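Local coordinates for protein plantazolicin methyltransferase BamL (PDB 5DLY) that probably transfers methyl groups from S-adenosylmethionine to desmethylplantazolicin, giving the antibiotic plantazolicin, and here holds S-adenosylhomocysteine, the spent cofactor, and a monoazolic substrate analogue, at residues I109-N112 with A113-M117; A173-R176 with E177-A180. All blocks are in the same frame, centred on the assembly; numbering follows the deposited sequence.

Interaction 1 of 2, residues I109-N112 with A113-M117; sequences ICSN and AENIM. With SAH (S-adenosyl-L-homocysteine), chain C.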
# COMPACT_ATOMS: atom_id res chain seq x y z
N ILE A 109 -5.10 7.76 13.66
CA ILE A 109 -6.30 7.12 14.19
C ILE A 109 -6.01 5.66 14.49
O ILE A 109 -5.42 4.95 13.65
CB ILE A 109 -7.44 7.18 13.14
CG1 ILE A 109 -7.72 8.63 12.70
CG2 ILE A 109 -8.71 6.53 13.67
CD1 ILE A 109 -8.00 8.73 11.21
N CYS A 110 -6.42 5.20 15.68
CA CYS A 110 -6.28 3.79 16.02
C CYS A 110 -7.62 3.07 15.92
O CYS A 110 -8.44 3.10 16.84
CB CYS A 110 -5.65 3.58 17.40
SG CYS A 110 -5.31 1.83 17.71
N SER A 111 -7.83 2.41 14.78
CA SER A 111 -9.09 1.75 14.50
C SER A 111 -8.90 0.84 13.30
O SER A 111 -7.96 1.03 12.52
CB SER A 111 -10.18 2.79 14.20
OG SER A 111 -11.48 2.21 14.21
N ASN A 112 -9.78 -0.15 13.17
CA ASN A 112 -9.90 -0.91 11.93
C ASN A 112 -10.17 0.09 10.79
O ASN A 112 -11.02 0.99 10.93
CB ASN A 112 -11.05 -1.90 12.11
CG ASN A 112 -11.32 -2.78 10.90
OD1 ASN A 112 -10.66 -2.71 9.86
ND2 ASN A 112 -12.34 -3.62 11.05
N ALA A 113 -9.45 -0.05 9.68
CA ALA A 113 -9.65 0.81 8.52
C ALA A 113 -11.10 0.78 8.02
O ALA A 113 -11.54 1.74 7.39
CB ALA A 113 -8.70 0.45 7.39
N GLU A 114 -11.81 -0.30 8.33
CA GLU A 114 -13.25 -0.38 8.03
C GLU A 114 -14.02 0.82 8.56
O GLU A 114 -15.06 1.19 8.01
CB GLU A 114 -13.87 -1.66 8.59
CG GLU A 114 -13.47 -2.93 7.86
CD GLU A 114 -14.24 -4.16 8.34
OE1 GLU A 114 -15.49 -4.18 8.22
OE2 GLU A 114 -13.59 -5.10 8.81
N ASN A 115 -13.52 1.41 9.64
CA ASN A 115 -14.22 2.50 10.34
C ASN A 115 -13.80 3.90 9.90
O ASN A 115 -14.17 4.88 10.54
CB ASN A 115 -14.01 2.33 11.84
CG ASN A 115 -14.49 0.99 12.35
OD1 ASN A 115 -15.58 0.54 11.97
ND2 ASN A 115 -13.68 0.33 13.17
N ILE A 116 -13.06 3.99 8.80
CA ILE A 116 -12.45 5.26 8.38
C ILE A 116 -13.40 6.46 8.24
O ILE A 116 -13.02 7.59 8.56
CB ILE A 116 -11.54 5.07 7.13
CG1 ILE A 116 -10.68 6.32 6.86
CG2 ILE A 116 -12.35 4.68 5.90
CD1 ILE A 116 -9.78 6.73 8.01
N MET A 117 -14.63 6.23 7.79
CA MET A 117 -15.56 7.34 7.53
C MET A 117 -16.07 8.02 8.81
O MET A 117 -16.70 9.08 8.75
CB MET A 117 -16.70 6.93 6.59
CG MET A 117 -16.23 6.79 5.14
SD MET A 117 -17.53 6.46 3.93
CE MET A 117 -18.18 8.09 3.62
N SAH C . 1.73 0.57 5.27
CA SAH C . 2.84 -0.03 6.08
CB SAH C . 2.50 -1.46 6.45
CG SAH C . 2.92 -1.76 7.89
SD SAH C . 2.77 -3.48 8.30
C SAH C . 4.12 -0.01 5.27
O SAH C . 4.19 0.60 4.21
OXT SAH C . 5.12 -0.62 5.65
C5' SAH C . 1.02 -3.76 8.21
C4' SAH C . 0.22 -2.79 9.07
O4' SAH C . -1.18 -2.94 8.78
C3' SAH C . 0.36 -3.07 10.57
O3' SAH C . 0.83 -1.89 11.25
C2' SAH C . -1.03 -3.49 11.01
O2' SAH C . -1.39 -3.11 12.35
C1' SAH C . -1.90 -2.77 9.99
N9 SAH C . -3.27 -3.31 9.83
C8 SAH C . -3.62 -4.61 9.68
N7 SAH C . -4.96 -4.72 9.56
C5 SAH C . -5.48 -3.49 9.63
C6 SAH C . -6.84 -2.92 9.58
N6 SAH C . -7.89 -3.74 9.41
N1 SAH C . -6.96 -1.57 9.69
C2 SAH C . -5.89 -0.77 9.86
N3 SAH C . -4.61 -1.22 9.91
C4 SAH C . -4.36 -2.56 9.82
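Asn112 lays its side-chain amide across Glu114, the amide and carboxylate planes at right angles, and its ND2 donates to Glu114 OE2 over 3.0 Å. OE2 lies close to the plane of the Asn112 amide, but the nitrogen approaches from above the carboxylate plane; Asn138 also binds this OE2. With CG anti to the backbone N (chi1 180°), the amide of Asn112 is carried beside its own carbonyl carbon, where OD1 reaches two donors. One is the backbone N of Glu114, 3.1 Å from OD1 and well above the carbonyl plane; the other is the adenine amino group, with SAH N6 3.0 Å from Asn112 OD1. Because both ends of the amide are engaged, its rotation is fixed with the oxygen facing the cofactor. The neighbouring backbone N of Ala113 donates to SAH N1 at 2.9 Å, so the adenine edge is read by one acceptor and one donor, and the small Ala113 CB lies 3.5 Å from SAH N1. The bond from Glu114 N to Asn112 OD1 makes an Asx turn at the end of edge strand 107-110, in the Rossmann-like fold of class I methyltransferases, where it binds the adenine. The turn is tied back by Asn115, whose backbone N bonds to Asn112 O at 2.8 Å and whose ND2 donates, nearly in its amide plane, to Ser111 OG. On the side toward strand 85-90, Ile109 and Ile116 cross at about a right angle and meet only through their CD1 methyls; branched apolar chains suit this side, where Ile89 touches both.

Interaction 2 of 2, residues A173-R176 with E177-A180; sequences AQSR and EEEA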
# COMPACT_ATOMS: atom_id res chain seq x y z
N ALA A 173 14.37 -14.33 4.11
CA ALA A 173 14.24 -14.73 5.51
C ALA A 173 15.62 -15.12 6.03
O ALA A 173 16.39 -15.78 5.33
CB ALA A 173 13.26 -15.88 5.65
N GLN A 174 15.93 -14.70 7.25
CA GLN A 174 17.25 -14.95 7.84
C GLN A 174 17.15 -15.81 9.11
O GLN A 174 18.15 -16.13 9.74
CB GLN A 174 17.97 -13.63 8.15
CG GLN A 174 18.22 -12.75 6.92
CD GLN A 174 19.00 -11.49 7.22
OE1 GLN A 174 19.22 -11.13 8.39
NE2 GLN A 174 19.43 -10.79 6.17
N SER A 175 15.92 -16.19 9.45
CA SER A 175 15.66 -17.02 10.63
C SER A 175 14.41 -17.88 10.42
O SER A 175 13.61 -17.61 9.52
CB SER A 175 15.50 -16.15 11.88
OG SER A 175 14.28 -15.42 11.82
N ARG A 176 14.24 -18.89 11.26
CA ARG A 176 13.05 -19.74 11.18
C ARG A 176 11.78 -18.93 11.47
O ARG A 176 10.74 -19.19 10.87
CB ARG A 176 13.18 -20.93 12.13
CG ARG A 176 12.08 -21.97 12.05
CD ARG A 176 12.02 -22.81 13.32
NE ARG A 176 11.50 -22.07 14.47
CZ ARG A 176 12.23 -21.27 15.24
NH1 ARG A 176 13.52 -21.08 15.00
NH2 ARG A 176 11.66 -20.63 16.26
N GLU A 177 11.89 -17.95 12.37
CA GLU A 177 10.76 -17.06 12.68
C GLU A 177 10.37 -16.21 11.46
O GLU A 177 9.18 -16.11 11.12
CB GLU A 177 11.05 -16.19 13.90
CG GLU A 177 11.18 -16.95 15.22
CD GLU A 177 12.59 -17.46 15.49
OE1 GLU A 177 13.50 -17.26 14.66
OE2 GLU A 177 12.78 -18.08 16.56
N GLU A 178 11.35 -15.60 10.80
CA GLU A 178 11.09 -14.85 9.55
C GLU A 178 10.51 -15.73 8.44
O GLU A 178 9.63 -15.30 7.69
CB GLU A 178 12.35 -14.13 9.07
CG GLU A 178 12.72 -12.93 9.92
CD GLU A 178 13.93 -12.16 9.42
OE1 GLU A 178 14.52 -12.52 8.37
OE2 GLU A 178 14.30 -11.18 10.09
N GLU A 179 11.00 -16.96 8.34
CA GLU A 179 10.45 -17.91 7.37
C GLU A 179 8.96 -18.18 7.64
O GLU A 179 8.15 -18.15 6.72
CB GLU A 179 11.25 -19.22 7.38
CG GLU A 179 10.69 -20.30 6.47
CD GLU A 179 11.49 -21.58 6.54
OE1 GLU A 179 11.40 -22.29 7.56
OE2 GLU A 179 12.19 -21.90 5.56
N ALA A 180 8.63 -18.45 8.91
CA ALA A 180 7.24 -18.67 9.33
C ALA A 180 6.37 -17.45 9.05
O ALA A 180 5.26 -17.58 8.54
CB ALA A 180 7.20 -19.03 10.81
O HOH W 1 9.96 -21.63 9.84
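Glu177 folds back at chi2 and meets its neighbour Arg176 in a salt bridge, in which Arg176 NH2 lies 2.8 Å from Glu177 OE2. The guanidinium nitrogen comes from above the carboxylate plane, and the two planar groups stand 70° apart. The other oxygen, OE1, makes a weak bond with Ser175 OG. Next, Glu178 gives its backbone N to Ser175 OG at 3.1 Å in a nearly straight bond (170°), and sends its extended side chain alongside Gln174 to take up the backbone N of that residue at OE1, 2.8 Å away. Ser175 is thus the N-cap of helix 176-187: its small hydroxyl, set between its own backbone N and carbonyl carbon (chi1 70°), supplies Glu178 N with the acceptor that no preceding helical carbonyl provides. Arg35 of helix 23-56 forms a salt bridge with the same OE1 of Glu178, which probably favours the charged carboxylate. Glu179 begins the regular helix bonding, its N 2.9 Å from Ser175 O, while Ala173 CB lies 3.7 Å from Glu179 N. A water donates to both Glu179 OE1 and Arg176 O. Ala180 N also binds Arg176 O, at 3.0 Å, and its short side chain lies beside this carbonyl.

Both contacts are local, where the chain enters a helical turn: from the end of a strand in 109-117, from a loop in 173-180. Both use side chains to bind backbone N-H groups, but their settings differ. Interaction 1 is partly buried at the edge of the central sheet; neutral amides and a hydroxyl do most of the bonding, with one carboxylate, Glu114, an isoleucine pair backs the turn, and the cofactor takes part. Interaction 2 is a surface contact at the start of helix 176-187, rich in charge, with a salt bridge and a bridging water. It leans on helix 23-56, whereas 109-117 leans on strand 85-90 and helix 139-148. Their centres lie about 31 Å apart.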